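Local coordinates for protein glycosyltransferase Gtf1 (Streptococcus pneumoniae, PDB 4PQG) that belongs to the GT-B class of glycosyltransferases and holds uridine-5'-diphosphate in a pocket that draws on two Rossmann-like domains, at residues A[419-423]-A[424-428]; A[393-396]-A[397-400]; A[16-19]-A[20-24]. All coordinates share one frame; numbering follows the deposited sequence.

Contact 1: A[419-423]-A[424-428]; sequences MEAIG and SGLPL. With UDP (uridine-5'-diphosphate), chain C.
Ala421 O and Ile422 O receive the backbone amides that bring helix 416-423 to a close. Leu426 N reaches back to Ala421 O at 3.0 Å, and within that span Gly425 N meets Ile422 O at 2.9 Å. Ser424 N, 3.1 Å from Ala421 O, binds the same oxygen from the opposite face of its carbonyl plane, so two N-H groups grip it from both sides. Ser424 N also makes a weak bond to Glu420 O, whose firmer partner is a water that donates to it and is hydrogen-bonded to Ser424 OG as well. With phi of Gly425 positive, at 70°, the ending is a Schellman motif with that glycine as the C-prime residue. The Glu420 side chain leaves the helix on the side away from 424-428 and reaches UDP as a fork: OE1 accepts from O2' of UDP at 2.6 Å and OE2 from O3' at 3.1 Å. Its extended chain (chi2 161°) carries the carboxylate to the two ribose hydroxyls, where Tyr399 and Tyr31 bind OE1 and OE2 in turn. Glu412 and Glu420 have the spacing of the E-x7-E motif of a number of GT-B families, Glu420 probably being its second glutamate. Beyond the turn, packing takes over. Leu428 CD2 comes to 3.7 Å from Ala421 CB, while its other methyl, CD1, lies as close to Ile422 CG2, the two side chains crossing at about a right angle. Leu426 CD1 adds a looser touch on Ala421 CB, and Phe440 covers Ile422 and Leu428 from helix 436-440.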
# COMPACT_ATOMS: atom_id res chain seq x y z
N MET A 419 2.85 13.83 -7.54
CA MET A 419 1.56 14.48 -7.82
C MET A 419 1.08 15.29 -6.62
O MET A 419 0.68 16.46 -6.74
CB MET A 419 0.50 13.43 -8.19
CG MET A 419 -0.87 14.03 -8.51
SD MET A 419 -2.19 12.81 -8.46
CE MET A 419 -2.30 12.58 -6.68
N GLU A 420 1.14 14.67 -5.45
CA GLU A 420 0.76 15.33 -4.22
C GLU A 420 1.63 16.56 -3.99
O GLU A 420 1.11 17.64 -3.70
CB GLU A 420 0.81 14.34 -3.05
CG GLU A 420 -0.31 13.30 -3.09
CD GLU A 420 -0.05 12.04 -2.24
OE1 GLU A 420 0.82 12.09 -1.34
OE2 GLU A 420 -0.74 11.01 -2.49
N ALA A 421 2.94 16.40 -4.14
CA ALA A 421 3.88 17.53 -4.00
C ALA A 421 3.55 18.72 -4.93
O ALA A 421 3.48 19.85 -4.47
CB ALA A 421 5.32 17.05 -4.16
N ILE A 422 3.35 18.48 -6.22
CA ILE A 422 3.07 19.61 -7.14
C ILE A 422 1.68 20.23 -6.91
O ILE A 422 1.48 21.43 -7.14
CB ILE A 422 3.25 19.27 -8.65
CG1 ILE A 422 2.26 18.21 -9.12
CG2 ILE A 422 4.70 18.86 -8.95
CD1 ILE A 422 1.99 18.24 -10.61
N GLY A 423 0.73 19.40 -6.47
CA GLY A 423 -0.61 19.88 -6.08
C GLY A 423 -0.58 20.82 -4.89
O GLY A 423 -1.50 21.60 -4.69
N SER A 424 0.48 20.73 -4.09
CA SER A 424 0.73 21.65 -2.99
C SER A 424 1.82 22.70 -3.34
O SER A 424 2.41 23.33 -2.46
CB SER A 424 1.14 20.88 -1.73
OG SER A 424 0.01 20.35 -1.05
N GLY A 425 2.09 22.85 -4.64
CA GLY A 425 3.00 23.88 -5.14
C GLY A 425 4.46 23.67 -4.80
O GLY A 425 5.20 24.64 -4.56
N LEU A 426 4.90 22.42 -4.78
CA LEU A 426 6.32 22.17 -4.54
C LEU A 426 7.03 21.96 -5.85
O LEU A 426 6.58 21.16 -6.68
CB LEU A 426 6.55 20.96 -3.62
CG LEU A 426 6.01 21.05 -2.18
CD1 LEU A 426 6.29 19.77 -1.41
CD2 LEU A 426 6.60 22.24 -1.46
N PRO A 427 8.14 22.70 -6.06
CA PRO A 427 9.05 22.34 -7.14
C PRO A 427 9.63 20.96 -6.84
O PRO A 427 9.73 20.59 -5.66
CB PRO A 427 10.15 23.40 -7.04
CG PRO A 427 9.49 24.55 -6.35
CD PRO A 427 8.61 23.89 -5.33
N LEU A 428 10.00 20.23 -7.88
CA LEU A 428 10.59 18.90 -7.73
C LEU A 428 12.01 18.86 -8.27
O LEU A 428 12.28 19.40 -9.34
CB LEU A 428 9.74 17.84 -8.45
CG LEU A 428 8.22 17.82 -8.28
CD1 LEU A 428 7.62 16.67 -9.07
CD2 LEU A 428 7.83 17.70 -6.82
N1 UDP C . 2.67 8.12 2.09
C2 UDP C . 2.03 8.53 3.28
N3 UDP C . 2.78 8.92 4.31
C4 UDP C . 4.12 8.93 4.27
C5 UDP C . 4.78 8.52 3.11
C6 UDP C . 4.01 8.12 2.01
O2 UDP C . 0.78 8.55 3.38
O4 UDP C . 4.74 9.31 5.28
C1' UDP C . 1.81 7.74 0.95
C2' UDP C . 1.85 8.86 -0.09
O2' UDP C . 0.90 9.92 0.16
C3' UDP C . 1.58 8.17 -1.41
C4' UDP C . 2.04 6.73 -1.17
O4' UDP C . 2.30 6.60 0.24
O3' UDP C . 0.18 8.17 -1.71
C5' UDP C . 3.32 6.38 -1.92
O5' UDP C . 3.02 6.27 -3.30
PA UDP C . 4.14 6.48 -4.43
O1A UDP C . 3.51 6.28 -5.78
O2A UDP C . 4.80 7.81 -4.13
O3A UDP C . 5.34 5.46 -4.10
PB UDP C . 5.38 3.85 -4.05
O1B UDP C . 6.69 3.50 -4.73
O2B UDP C . 5.32 3.50 -2.57
O3B UDP C . 4.19 3.37 -4.87
O HOH W 1 -1.11 18.39 -2.63

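Contact 2: A[393-396]-A[397-400]. With UDP (uridine-5'-diphosphate), chain C.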
# COMPACT_ATOMS: atom_id res chain seq x y z
N ALA A 393 3.25 9.36 7.75
CA ALA A 393 2.20 10.26 8.24
C ALA A 393 1.09 10.54 7.22
O ALA A 393 1.21 10.21 6.04
CB ALA A 393 2.82 11.55 8.77
N GLU A 394 -0.00 11.12 7.70
CA GLU A 394 -1.02 11.72 6.84
C GLU A 394 -0.42 13.00 6.27
O GLU A 394 -0.06 13.90 7.02
CB GLU A 394 -2.29 12.04 7.67
CG GLU A 394 -3.22 13.07 7.03
CD GLU A 394 -3.69 12.63 5.66
OE1 GLU A 394 -4.01 11.43 5.50
OE2 GLU A 394 -3.72 13.46 4.73
N LEU A 395 -0.30 13.08 4.95
CA LEU A 395 0.50 14.12 4.31
C LEU A 395 -0.28 15.30 3.70
O LEU A 395 0.35 16.26 3.21
CB LEU A 395 1.41 13.52 3.24
CG LEU A 395 2.36 12.38 3.60
CD1 LEU A 395 3.07 11.90 2.35
CD2 LEU A 395 3.38 12.81 4.65
N SER A 396 -1.61 15.25 3.72
CA SER A 396 -2.42 16.22 2.97
C SER A 396 -2.13 17.67 3.37
O SER A 396 -2.11 18.55 2.50
CB SER A 396 -3.92 15.93 3.10
OG SER A 396 -4.29 15.93 4.47
N GLN A 397 -1.89 17.91 4.66
CA GLN A 397 -1.58 19.26 5.18
C GLN A 397 -0.07 19.51 5.33
O GLN A 397 0.34 20.60 5.75
CB GLN A 397 -2.28 19.50 6.53
CG GLN A 397 -3.78 19.23 6.54
CD GLN A 397 -4.52 19.89 5.39
OE1 GLN A 397 -4.35 21.09 5.12
NE2 GLN A 397 -5.34 19.11 4.69
N ILE A 398 0.74 18.52 4.99
CA ILE A 398 2.16 18.54 5.30
C ILE A 398 2.97 19.24 4.20
O ILE A 398 3.78 20.12 4.50
CB ILE A 398 2.70 17.10 5.55
CG1 ILE A 398 2.06 16.48 6.81
CG2 ILE A 398 4.22 17.06 5.57
CD1 ILE A 398 2.51 17.08 8.14
N TYR A 399 2.72 18.86 2.95
CA TYR A 399 3.52 19.29 1.81
C TYR A 399 3.64 20.80 1.69
O TYR A 399 4.72 21.33 1.44
CB TYR A 399 2.90 18.80 0.52
CG TYR A 399 2.99 17.32 0.22
CD1 TYR A 399 4.20 16.74 -0.18
CD2 TYR A 399 1.85 16.51 0.27
CE1 TYR A 399 4.28 15.39 -0.49
CE2 TYR A 399 1.92 15.16 -0.03
CZ TYR A 399 3.14 14.61 -0.41
OH TYR A 399 3.22 13.27 -0.74
N SER A 400 2.51 21.49 1.83
CA SER A 400 2.46 22.94 1.61
C SER A 400 3.10 23.74 2.77
O SER A 400 3.06 24.98 2.77
CB SER A 400 1.03 23.40 1.28
OG SER A 400 0.14 23.09 2.33
N1 UDP C . 2.67 8.12 2.09
C2 UDP C . 2.03 8.53 3.28
N3 UDP C . 2.78 8.92 4.31
C4 UDP C . 4.12 8.93 4.27
C5 UDP C . 4.78 8.52 3.11
C6 UDP C . 4.01 8.12 2.01
O2 UDP C . 0.78 8.55 3.38
O4 UDP C . 4.74 9.31 5.28
C1' UDP C . 1.81 7.74 0.95
C2' UDP C . 1.85 8.86 -0.09
O2' UDP C . 0.90 9.92 0.16
C3' UDP C . 1.58 8.17 -1.41
C4' UDP C . 2.04 6.73 -1.17
O4' UDP C . 2.30 6.60 0.24
O3' UDP C . 0.18 8.17 -1.71
C5' UDP C . 3.32 6.38 -1.92
O5' UDP C . 3.02 6.27 -3.30
PA UDP C . 4.14 6.48 -4.43
O1A UDP C . 3.51 6.28 -5.78
O2A UDP C . 4.80 7.81 -4.13
O3A UDP C . 5.34 5.46 -4.10
PB UDP C . 5.38 3.85 -4.05
O1B UDP C . 6.69 3.50 -4.73
O2B UDP C . 5.32 3.50 -2.57
O3B UDP C . 4.19 3.37 -4.87
O HOH W 2 -1.68 16.24 6.80
O HOH W 3 -0.35 20.51 1.60
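Leu395 stands between the uracil of UDP and the ring of Tyr399, touching both. Its CD1 lies 3.4 Å from Tyr399 OH and also approaches UDP N3, from which CG is 3.6 Å away. Lower on the same side chain, CB packs 3.7 Å from Tyr399 CE2, so the leucine crosses obliquely over one face of the phenol, CB above the CE2 side and CD1 above the hydroxyl end. Its CG is anti to its carbonyl carbon (chi1 -54°), which directs the branched end to the base. The base is read by backbone atoms of Ala393: the amide N donates to UDP O4 at 2.9 Å, and UDP N3 donates to the carbonyl O at 2.7 Å. This pair of bonds fixes the in-plane rotation of the uracil. In the next shell, Ile398 N closes a turn onto Leu395 O at 2.9 Å, coming from above the carbonyl plane, and Ile398 CG1 rests near Glu394 O. Glu394 folds back over the start of the turn, where its OE2 accepts from Ser396 N at 2.9 Å and from Ser396 OG, the two donors arriving from opposite faces of the carboxylate. Gln397 NE2 adds only a weak bond to Ser396 OG. One water joins Gln397 N to Glu394 O, and another joins Ser400 N to Ser396 O. Strands 330-334 and 361-365 lend Ile332, Ala334 and Tyr365 to the inner side of the loop, while the hydroxyl of Tyr399 is held by Glu420. Such a loop, leaving the carboxyl end of a parallel strand, here 387-391, and binding the base through main-chain groups, is typical of the nucleotide site in the C-terminal Rossmann-like domain of GT-B enzymes.

Contact 3: A[16-19]-A[20-24]. With UDP (uridine-5'-diphosphate), chain C; NAG (2-acetamido-2-deoxy-beta-D-glucopyranose), chain D.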
# COMPACT_ATOMS: atom_id res chain seq x y z
N LEU A 16 -3.16 -7.96 -2.47
CA LEU A 16 -2.75 -8.90 -1.43
C LEU A 16 -3.06 -8.38 -0.03
O LEU A 16 -3.81 -8.99 0.72
CB LEU A 16 -1.28 -9.31 -1.59
CG LEU A 16 -0.95 -9.86 -2.98
CD1 LEU A 16 0.52 -10.24 -3.08
CD2 LEU A 16 -1.85 -11.03 -3.33
N GLY A 17 -2.49 -7.24 0.32
CA GLY A 17 -2.53 -6.80 1.71
C GLY A 17 -2.50 -5.31 1.89
O GLY A 17 -2.61 -4.54 0.92
N ILE A 18 -2.37 -4.91 3.15
CA ILE A 18 -2.44 -3.51 3.57
C ILE A 18 -1.85 -3.43 4.96
O ILE A 18 -1.98 -4.37 5.75
CB ILE A 18 -3.90 -2.97 3.55
CG1 ILE A 18 -3.94 -1.47 3.92
CG2 ILE A 18 -4.80 -3.78 4.48
CD1 ILE A 18 -5.17 -0.75 3.42
N GLY A 19 -1.17 -2.32 5.24
CA GLY A 19 -0.54 -2.10 6.54
C GLY A 19 -0.71 -0.66 7.01
O GLY A 19 -1.37 0.16 6.33
N TRP A 20 -0.14 -0.34 8.17
CA TRP A 20 -0.17 1.02 8.67
C TRP A 20 0.61 1.97 7.78
O TRP A 20 0.25 3.14 7.67
CB TRP A 20 0.36 1.09 10.10
CG TRP A 20 -0.63 0.58 11.12
CD1 TRP A 20 -0.57 -0.62 11.83
CD2 TRP A 20 -1.87 1.22 11.54
NE1 TRP A 20 -1.66 -0.74 12.65
CE2 TRP A 20 -2.48 0.33 12.53
CE3 TRP A 20 -2.51 2.42 11.22
CZ2 TRP A 20 -3.67 0.64 13.15
CZ3 TRP A 20 -3.72 2.72 11.86
CH2 TRP A 20 -4.28 1.85 12.80
N ALA A 21 1.67 1.47 7.15
CA ALA A 21 2.52 2.29 6.30
C ALA A 21 2.62 1.65 4.92
O ALA A 21 3.64 1.06 4.57
CB ALA A 21 3.90 2.44 6.93
N SER A 22 1.55 1.76 4.13
CA SER A 22 1.44 0.98 2.90
C SER A 22 2.15 1.68 1.73
O SER A 22 2.50 2.86 1.83
CB SER A 22 -0.03 0.70 2.54
OG SER A 22 -0.78 0.20 3.65
N SER A 23 2.36 0.92 0.66
CA SER A 23 2.95 1.42 -0.58
C SER A 23 1.93 2.20 -1.41
O SER A 23 0.73 2.22 -1.10
CB SER A 23 3.46 0.25 -1.41
OG SER A 23 2.39 -0.36 -2.13
N GLY A 24 2.42 2.84 -2.46
CA GLY A 24 1.54 3.53 -3.39
C GLY A 24 0.51 2.64 -4.05
O GLY A 24 -0.52 3.14 -4.47
N1 UDP C . 2.67 8.12 2.09
C2 UDP C . 2.03 8.53 3.28
N3 UDP C . 2.78 8.92 4.31
C4 UDP C . 4.12 8.93 4.27
C5 UDP C . 4.78 8.52 3.11
C6 UDP C . 4.01 8.12 2.01
O2 UDP C . 0.78 8.55 3.38
O4 UDP C . 4.74 9.31 5.28
C1' UDP C . 1.81 7.74 0.95
C2' UDP C . 1.85 8.86 -0.09
O2' UDP C . 0.90 9.92 0.16
C3' UDP C . 1.58 8.17 -1.41
C4' UDP C . 2.04 6.73 -1.17
O4' UDP C . 2.30 6.60 0.24
O3' UDP C . 0.18 8.17 -1.71
C5' UDP C . 3.32 6.38 -1.92
O5' UDP C . 3.02 6.27 -3.30
PA UDP C . 4.14 6.48 -4.43
O1A UDP C . 3.51 6.28 -5.78
O2A UDP C . 4.80 7.81 -4.13
O3A UDP C . 5.34 5.46 -4.10
PB UDP C . 5.38 3.85 -4.05
O1B UDP C . 6.69 3.50 -4.73
O2B UDP C . 5.32 3.50 -2.57
O3B UDP C . 4.19 3.37 -4.87
C1 NAG D . 4.00 2.07 -7.25
C2 NAG D . 5.05 2.70 -8.16
C3 NAG D . 4.56 4.15 -8.09
C4 NAG D . 3.06 4.27 -8.39
C5 NAG D . 2.24 3.25 -7.57
C6 NAG D . 0.72 3.34 -7.74
C7 NAG D . 7.47 2.50 -8.33
C8 NAG D . 8.75 2.46 -7.55
N2 NAG D . 6.38 2.62 -7.60
O1 NAG D . 4.33 1.08 -6.32
O3 NAG D . 5.33 5.01 -8.91
O4 NAG D . 2.65 5.58 -8.06
O5 NAG D . 2.75 1.96 -7.91
O6 NAG D . 0.44 2.94 -9.06
O7 NAG D . 7.48 2.41 -9.57
O HOH W 4 -0.95 3.00 4.90
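The indole of Trp20 is carried outward from Gly19 and the rest of 16-19, because the side chain sets off away from that segment; it packs instead on Leu59 and Asn62 of helix 56-63. At the edge of the indole, NE1 is hydrogen-bonded to Asp54. The inner side of the turn belongs to Ser22, whose OG folds back over Gly19, its chi1 of -48° placing the hydroxyl beside the backbone N of Ser22. Gly19 N donates to Ser22 OG at 3.0 Å in a nearly straight bond (161°), and Gly19 O lies 2.7 Å from the same hydroxyl. Ser22 N donates a hydrogen bond to a water 2.9 Å away, seated in the bend. This is the loop that leaves the carboxyl end of strand 10-15, in the N-terminal Rossmann-like domain of the GT-B fold, and runs into helix 24-38. Ser23 is the N-cap of that helix: its OG is hydrogen-bonded to Glu26 and makes a weak bond to Val25 N. The first helical residue, Gly24, sends its amide N to O2B of UDP at 3.0 Å, so the beta-phosphate sits at the amino end of the helix, whose dipole would probably favour its negative charge. O3B of UDP takes up the space into which a CB of Gly24 would project, so the bare backbone lets the phosphate come close. Gly24 O lies 3.5 Å from C6 of NAG, and Gly24 thus touches both ligands. Alongside the turn, Ile18 CG1 comes 3.6 Å from Ser22 OG, and that isoleucine also rests on Leu59 and Ile63.

Three local elements, two close in sequence and one near the chain start, share one ligand: contact 2 takes the base of UDP, contact 1 the ribose and contact 3 the beta-phosphate. The first two lie in the same glycosyltransferase family region, with centres 11 Å apart, and meet directly. Glu420 OE1 and Tyr399 OH, 2.7 Å apart, form a probable hydrogen bond, and Ser424 CB packs 3.5 Å from Tyr399 CB. Contact 3 comes from the other Rossmann-like domain, its centre about 23 Å from that of contact 1 and 18 Å from that of contact 2. Its nearest atoms stay about 8 and 7 Å from theirs, so UDP itself bridges the gap.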